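Local coordinates for protein KmHsv2 (Kluyveromyces marxianus, PDB 3VU4) that probably binds membrane phosphoinositides, as a beta-propeller of the PROPPIN family related to the autophagy protein Atg18, at residues R110-V115 / I121-F126; Y72-T77 / L106-E111. All blocks are in the same frame, centred on the assembly; numbering follows the deposited sequence.

Followed from the N terminus, the chain passes one complete blade and strand 63-66, runs through 72-77 on the second strand of the next propeller blade, completes that blade with strands 82-87 and 92-98, and starts another with strand 103-108. Interaction 2 closes this 28-residue loop by packing 106-111 on 72-77, across the boundary between the blades. Interaction 1 takes over where it ends: 110-115 shares Arg110 and Glu111 with it and pairs with 121-126 after only five intervening residues. The two loops are consecutive, overlapping at their junction and neither nested nor crossed. Strands 103-108 and 112-117 are sheet neighbours, with a probable hydrogen bond from Phe107 N to Val114 O connecting blade boundary to hairpin.

Interaction 1 of 2, residues R110-V115 / I121-F126; sequences REFIVV and ISVFKF. With SO4 (sulfate ion), chain I.
Phe126 gives its backbone N-H to the carbonyl oxygen of Glu111, N to O 2.9 Å, the first of five backbone bonds that join 110-115 to 121-126. Ile113 and Phe124 exchange two: Ile113 N lies 3.1 Å from Phe124 O, while the return bond from Phe124 N to Ile113 O is nearly straight, 170° at the hydrogen. Ile113 O also has CD1 of Phe124 4.0 Å away, with the ring presenting its edge. Val115 and Ser122 repeat the exchange, Ser122 N meeting Val115 O at 2.7 Å. The intervening pairs, Phe112 with Lys125 and Val114 with Val123, make no such bonds to each other; Val114 bonds instead to Phe107 on one side, and Val123 and Lys125 to Ile133 and Lys131 on the other. The hydroxyl of Ser122 is engaged by Asp136 and Tyr117. In the turn just ahead of the strand, Arg110 N donates to sulfate O3 at 2.8 Å, and His68 NE2 bonds the same ion, probably a guest from the crystallisation liquor.

Side chains fill both faces. Ile113 holds CG1 anti to its carbonyl carbon (chi1 -62°), which brings that atom to 3.4 Å from CD2 of Phe126, the two side chains crossing at about a right angle. With an alanine in place of this isoleucine, the Phe126 ring would probably lose its neighbour on this strand and be less restrained, and the packing against Leu108 and Ile97 would thin. On the other face, Phe112 CB meets Val123 CG1 at 3.6 Å, and Val114 CG1 touches Ile121 CG2. Two adjacent antiparallel strands, bonded through alternate residue pairs and joined by a short turn, form a beta hairpin, here the second and third strands of a four-stranded propeller blade.

Interaction 2 of 2, residues Y72-T77 / L106-E111; sequences YVAFVT and LFLSRE. With SO4 (sulfate ion), chain I.
At a boundary between two blades of the beta-propeller, Ala74 on the second strand of one blade packs against Leu106 and Leu108 on the first strand of the next. The contact illustrates how propeller blades associate: face to face through apolar side chains, without backbone pairing. The nearest alpha carbons, those of Ala74 and Leu108, are 8.3 Å apart, too far for the strands to bond to each other directly. The methyl of Ala74 bridges that separation, with CB 3.8 Å from Leu108 CD1 and 4.1 Å from Leu106 CD2.

The leucines reach it by different routes. Leu106 sets CG anti to its backbone N (chi1 -179°) and offers one branch, CD2. Leu108 turns CG beside its backbone N instead (chi1 -56°) and brings both terminal methyls near the alanine, CD1 being the nearer. Standing two residues apart, they point to the same face of the strand, while Phe107 between them goes to the other face and meets Cys143 and Phe145 of the following blade. Strand 103-108 is thus packed from both sides.

Around the methyl contact, Ile85 touches Ala74 and Val83 touches Leu106, extending the apolar layer along strand 82-87. A polar tie crosses the boundary as well: Arg65, whose backbone pairs with Ala74, donates NE to the carbonyl oxygen of Leu106.

Beyond Leu108 the strand gives way to a turn, where the sulfate sits with O3 3.3 Å from Ser109 CB. Arg110, next in the chain, rests its side chain on His68, in the loop that precedes strand 72-76, so the turn too meets the neighbouring blade. Within the turn, Ser109 OG accepts a hydrogen bond from Phe112 N, three residues further on.

Interaction 1 of 2, residues R110-V115 / I121-F126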
loop_
_atom_site.group_PDB
_atom_site.type_symbol
_atom_site.label_atom_id
_atom_site.label_comp_id
_atom_site.label_asym_id
_atom_site.label_seq_id
_atom_site.Cartn_x
_atom_site.Cartn_y
_atom_site.Cartn_z
ATOM N N ARG A 110 14.062 -8.267 -5.475
ATOM C CA ARG A 110 15.414 -8.809 -5.614
ATOM C C ARG A 110 15.827 -8.878 -7.083
ATOM O O ARG A 110 17.002 -9.049 -7.398
ATOM C CB ARG A 110 15.507 -10.208 -4.984
ATOM C CG ARG A 110 15.241 -10.263 -3.474
ATOM C CD ARG A 110 15.191 -11.710 -2.963
ATOM N NE ARG A 110 14.761 -11.813 -1.567
ATOM C CZ ARG A 110 15.500 -11.458 -0.518
ATOM N NH1 ARG A 110 16.723 -10.970 -0.698
ATOM N NH2 ARG A 110 15.016 -11.590 0.712
ATOM N N GLU A 111 14.860 -8.714 -7.979
ATOM C CA GLU A 111 15.120 -8.787 -9.411
ATOM C C GLU A 111 15.056 -7.458 -10.154
ATOM O O GLU A 111 15.923 -7.153 -10.975
ATOM C CB GLU A 111 14.104 -9.713 -10.067
ATOM C CG GLU A 111 13.709 -10.908 -9.240
ATOM C CD GLU A 111 14.174 -12.195 -9.869
ATOM O OE1 GLU A 111 15.386 -12.489 -9.771
ATOM O OE2 GLU A 111 13.328 -12.899 -10.473
ATOM N N PHE A 112 14.016 -6.678 -9.868
ATOM C CA PHE A 112 13.798 -5.415 -10.561
ATOM C C PHE A 112 13.760 -4.149 -9.718
ATOM O O PHE A 112 13.669 -4.189 -8.489
ATOM C CB PHE A 112 12.480 -5.494 -11.320
ATOM C CG PHE A 112 12.218 -6.826 -11.930
ATOM C CD1 PHE A 112 12.746 -7.150 -13.171
ATOM C CD2 PHE A 112 11.444 -7.765 -11.260
ATOM C CE1 PHE A 112 12.505 -8.394 -13.742
ATOM C CE2 PHE A 112 11.195 -9.013 -11.821
ATOM C CZ PHE A 112 11.728 -9.328 -13.067
ATOM N N ILE A 113 13.828 -3.024 -10.426
ATOM C CA ILE A 113 13.736 -1.697 -9.844
ATOM C C ILE A 113 12.746 -0.982 -10.757
ATOM O O ILE A 113 13.105 -0.575 -11.859
ATOM C CB ILE A 113 15.069 -0.930 -9.886
ATOM C CG1 ILE A 113 16.134 -1.669 -9.079
ATOM C CG2 ILE A 113 14.873 0.463 -9.305
ATOM C CD1 ILE A 113 17.470 -0.941 -9.014
ATOM N N VAL A 114 11.497 -0.858 -10.319
ATOM C CA VAL A 114 10.483 -0.193 -11.131
ATOM C C VAL A 114 10.517 1.301 -10.812
ATOM O O VAL A 114 10.496 1.684 -9.640
ATOM C CB VAL A 114 9.071 -0.779 -10.841
ATOM C CG1 VAL A 114 8.043 -0.148 -11.755
ATOM C CG2 VAL A 114 9.088 -2.295 -11.027
ATOM N N VAL A 115 10.579 2.132 -11.853
ATOM C CA VAL A 115 10.649 3.592 -11.698
ATOM C C VAL A 115 9.749 4.344 -12.692
ATOM O O VAL A 115 9.864 4.147 -13.904
ATOM C CB VAL A 115 12.104 4.108 -11.919
ATOM C CG1 VAL A 115 12.170 5.611 -11.690
ATOM C CG2 VAL A 115 13.072 3.378 -11.002
ATOM N N ILE A 121 7.045 4.238 -17.382
ATOM C CA ILE A 121 7.455 3.336 -16.317
ATOM C C ILE A 121 8.664 2.593 -16.866
ATOM O O ILE A 121 8.598 2.027 -17.958
ATOM C CB ILE A 121 6.374 2.295 -15.960
ATOM C CG1 ILE A 121 5.106 2.990 -15.464
ATOM C CG2 ILE A 121 6.908 1.353 -14.887
ATOM C CD1 ILE A 121 4.000 2.041 -15.066
ATOM N N SER A 122 9.771 2.610 -16.132
ATOM C CA SER A 122 10.984 1.918 -16.569
ATOM C C SER A 122 11.399 0.856 -15.572
ATOM O O SER A 122 11.404 1.083 -14.364
ATOM C CB SER A 122 12.145 2.902 -16.765
ATOM O OG SER A 122 11.964 3.695 -17.927
ATOM N N VAL A 123 11.746 -0.314 -16.076
ATOM C CA VAL A 123 12.166 -1.378 -15.190
ATOM C C VAL A 123 13.643 -1.648 -15.433
ATOM O O VAL A 123 14.036 -2.035 -16.528
ATOM C CB VAL A 123 11.358 -2.676 -15.437
ATOM C CG1 VAL A 123 11.591 -3.652 -14.300
ATOM C CG2 VAL A 123 9.875 -2.357 -15.562
ATOM N N PHE A 124 14.461 -1.409 -14.418
ATOM C CA PHE A 124 15.887 -1.663 -14.521
ATOM C C PHE A 124 16.162 -2.963 -13.770
ATOM O O PHE A 124 15.287 -3.479 -13.073
ATOM C CB PHE A 124 16.691 -0.517 -13.898
ATOM C CG PHE A 124 16.495 0.804 -14.581
ATOM C CD1 PHE A 124 15.301 1.506 -14.444
ATOM C CD2 PHE A 124 17.496 1.340 -15.382
ATOM C CE1 PHE A 124 15.109 2.725 -15.097
ATOM C CE2 PHE A 124 17.312 2.561 -16.040
ATOM C CZ PHE A 124 16.118 3.250 -15.897
ATOM N N LYS A 125 17.370 -3.499 -13.917
ATOM C CA LYS A 125 17.723 -4.732 -13.230
ATOM C C LYS A 125 18.330 -4.399 -11.887
ATOM O O LYS A 125 19.110 -3.457 -11.775
ATOM C CB LYS A 125 18.741 -5.538 -14.033
ATOM C CG LYS A 125 19.263 -6.747 -13.264
ATOM C CD LYS A 125 20.384 -7.482 -13.982
ATOM C CE LYS A 125 20.836 -8.672 -13.143
ATOM N NZ LYS A 125 21.919 -9.465 -13.779
ATOM N N PHE A 126 17.972 -5.157 -10.860
ATOM C CA PHE A 126 18.554 -4.899 -9.557
ATOM C C PHE A 126 19.838 -5.717 -9.497
ATOM O O PHE A 126 19.866 -6.839 -8.990
ATOM C CB PHE A 126 17.603 -5.296 -8.426
ATOM C CG PHE A 126 17.943 -4.651 -7.106
ATOM C CD1 PHE A 126 19.159 -4.913 -6.479
ATOM C CD2 PHE A 126 17.059 -3.761 -6.503
ATOM C CE1 PHE A 126 19.486 -4.303 -5.274
ATOM C CE2 PHE A 126 17.379 -3.147 -5.300
ATOM C CZ PHE A 126 18.594 -3.417 -4.685
HETATM S S SO4 I . 11.489 -10.753 -4.877
HETATM O O1 SO4 I . 12.719 -11.564 -4.927
HETATM O O2 SO4 I . 10.511 -11.401 -3.984
HETATM O O3 SO4 I . 11.799 -9.414 -4.354
HETATM O O4 SO4 I . 10.926 -10.635 -6.234
#

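Interaction 2 of 2, residues Y72-T77 / L106-E111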
loop_
_atom_site.group_PDB
_atom_site.type_symbol
_atom_site.label_atom_id
_atom_site.label_comp_id
_atom_site.label_asym_id
_atom_site.label_seq_id
_atom_site.Cartn_x
_atom_site.Cartn_y
_atom_site.Cartn_z
ATOM N N TYR A 72 20.047 -2.981 1.481
ATOM C CA TYR A 72 19.828 -2.045 0.391
ATOM C C TYR A 72 18.595 -1.170 0.543
ATOM O O TYR A 72 17.540 -1.615 0.995
ATOM C CB TYR A 72 19.749 -2.793 -0.938
ATOM C CG TYR A 72 21.032 -3.494 -1.307
ATOM C CD1 TYR A 72 22.203 -2.769 -1.553
ATOM C CD2 TYR A 72 21.084 -4.887 -1.408
ATOM C CE1 TYR A 72 23.394 -3.417 -1.891
ATOM C CE2 TYR A 72 22.268 -5.543 -1.743
ATOM C CZ TYR A 72 23.418 -4.804 -1.984
ATOM O OH TYR A 72 24.583 -5.456 -2.319
ATOM N N VAL A 73 18.750 0.086 0.157
ATOM C CA VAL A 73 17.675 1.052 0.205
ATOM C C VAL A 73 17.847 1.893 -1.048
ATOM O O VAL A 73 18.922 1.917 -1.638
ATOM C CB VAL A 73 17.780 1.962 1.451
ATOM C CG1 VAL A 73 17.697 1.134 2.715
ATOM C CG2 VAL A 73 19.082 2.727 1.425
ATOM N N ALA A 74 16.784 2.565 -1.464
ATOM C CA ALA A 74 16.833 3.409 -2.639
ATOM C C ALA A 74 16.292 4.765 -2.222
ATOM O O ALA A 74 15.379 4.840 -1.401
ATOM C CB ALA A 74 15.972 2.815 -3.739
ATOM N N PHE A 75 16.855 5.836 -2.767
ATOM C CA PHE A 75 16.369 7.168 -2.437
ATOM C C PHE A 75 16.661 8.214 -3.501
ATOM O O PHE A 75 17.498 8.015 -4.382
ATOM C CB PHE A 75 16.920 7.626 -1.078
ATOM C CG PHE A 75 18.419 7.593 -0.973
ATOM C CD1 PHE A 75 19.208 8.434 -1.751
ATOM C CD2 PHE A 75 19.043 6.742 -0.061
ATOM C CE1 PHE A 75 20.595 8.431 -1.619
ATOM C CE2 PHE A 75 20.434 6.731 0.079
ATOM C CZ PHE A 75 21.208 7.576 -0.698
ATOM N N VAL A 76 15.923 9.315 -3.426
ATOM C CA VAL A 76 16.075 10.432 -4.342
ATOM C C VAL A 76 16.429 11.597 -3.435
ATOM O O VAL A 76 15.892 11.710 -2.334
ATOM C CB VAL A 76 14.757 10.751 -5.079
ATOM C CG1 VAL A 76 14.916 11.999 -5.934
ATOM C CG2 VAL A 76 14.353 9.580 -5.944
ATOM N N THR A 77 17.338 12.455 -3.881
ATOM C CA THR A 77 17.746 13.590 -3.065
ATOM C C THR A 77 17.371 14.905 -3.730
ATOM O O THR A 77 16.209 15.117 -4.090
ATOM C CB THR A 77 19.261 13.567 -2.818
ATOM O OG1 THR A 77 19.944 13.677 -4.072
ATOM C CG2 THR A 77 19.670 12.267 -2.134
ATOM N N LEU A 106 8.257 4.365 -7.238
ATOM C CA LEU A 106 9.504 3.620 -7.126
ATOM C C LEU A 106 9.287 2.313 -6.367
ATOM O O LEU A 106 8.874 2.326 -5.204
ATOM C CB LEU A 106 10.551 4.466 -6.403
ATOM C CG LEU A 106 11.929 3.826 -6.232
ATOM C CD1 LEU A 106 12.474 3.456 -7.598
ATOM C CD2 LEU A 106 12.871 4.781 -5.522
ATOM N N PHE A 107 9.572 1.189 -7.027
ATOM C CA PHE A 107 9.401 -0.136 -6.427
ATOM C C PHE A 107 10.671 -0.981 -6.532
ATOM O O PHE A 107 11.444 -0.846 -7.478
ATOM C CB PHE A 107 8.252 -0.864 -7.119
ATOM C CG PHE A 107 6.940 -0.151 -7.025
ATOM C CD1 PHE A 107 6.194 -0.190 -5.854
ATOM C CD2 PHE A 107 6.440 0.552 -8.112
ATOM C CE1 PHE A 107 4.959 0.462 -5.767
ATOM C CE2 PHE A 107 5.202 1.209 -8.035
ATOM C CZ PHE A 107 4.464 1.159 -6.858
ATOM N N LEU A 108 10.870 -1.867 -5.564
ATOM C CA LEU A 108 12.052 -2.722 -5.534
ATOM C C LEU A 108 11.741 -4.196 -5.266
ATOM O O LEU A 108 10.849 -4.526 -4.484
ATOM C CB LEU A 108 13.016 -2.234 -4.447
ATOM C CG LEU A 108 13.498 -0.784 -4.487
ATOM C CD1 LEU A 108 14.111 -0.419 -3.144
ATOM C CD2 LEU A 108 14.500 -0.606 -5.607
ATOM N N SER A 109 12.490 -5.076 -5.926
ATOM C CA SER A 109 12.366 -6.519 -5.742
ATOM C C SER A 109 13.784 -7.048 -5.928
ATOM O O SER A 109 14.630 -6.341 -6.473
ATOM C CB SER A 109 11.413 -7.139 -6.769
ATOM O OG SER A 109 11.992 -7.217 -8.054
ATOM N N ARG A 110 14.062 -8.267 -5.475
ATOM C CA ARG A 110 15.414 -8.809 -5.614
ATOM C C ARG A 110 15.827 -8.878 -7.083
ATOM O O ARG A 110 17.002 -9.049 -7.398
ATOM C CB ARG A 110 15.507 -10.208 -4.984
ATOM C CG ARG A 110 15.241 -10.263 -3.474
ATOM C CD ARG A 110 15.191 -11.710 -2.963
ATOM N NE ARG A 110 14.761 -11.813 -1.567
ATOM C CZ ARG A 110 15.500 -11.458 -0.518
ATOM N NH1 ARG A 110 16.723 -10.970 -0.698
ATOM N NH2 ARG A 110 15.016 -11.590 0.712
ATOM N N GLU A 111 14.860 -8.714 -7.979
ATOM C CA GLU A 111 15.120 -8.787 -9.411
ATOM C C GLU A 111 15.056 -7.458 -10.154
ATOM O O GLU A 111 15.923 -7.153 -10.975
ATOM C CB GLU A 111 14.104 -9.713 -10.067
ATOM C CG GLU A 111 13.709 -10.908 -9.240
ATOM C CD GLU A 111 14.174 -12.195 -9.869
ATOM O OE1 GLU A 111 15.386 -12.489 -9.771
ATOM O OE2 GLU A 111 13.328 -12.899 -10.473
HETATM S S SO4 I . 11.489 -10.753 -4.877
HETATM O O1 SO4 I . 12.719 -11.564 -4.927
HETATM O O2 SO4 I . 10.511 -11.401 -3.984
HETATM O O3 SO4 I . 11.799 -9.414 -4.354
HETATM O O4 SO4 I . 10.926 -10.635 -6.234
#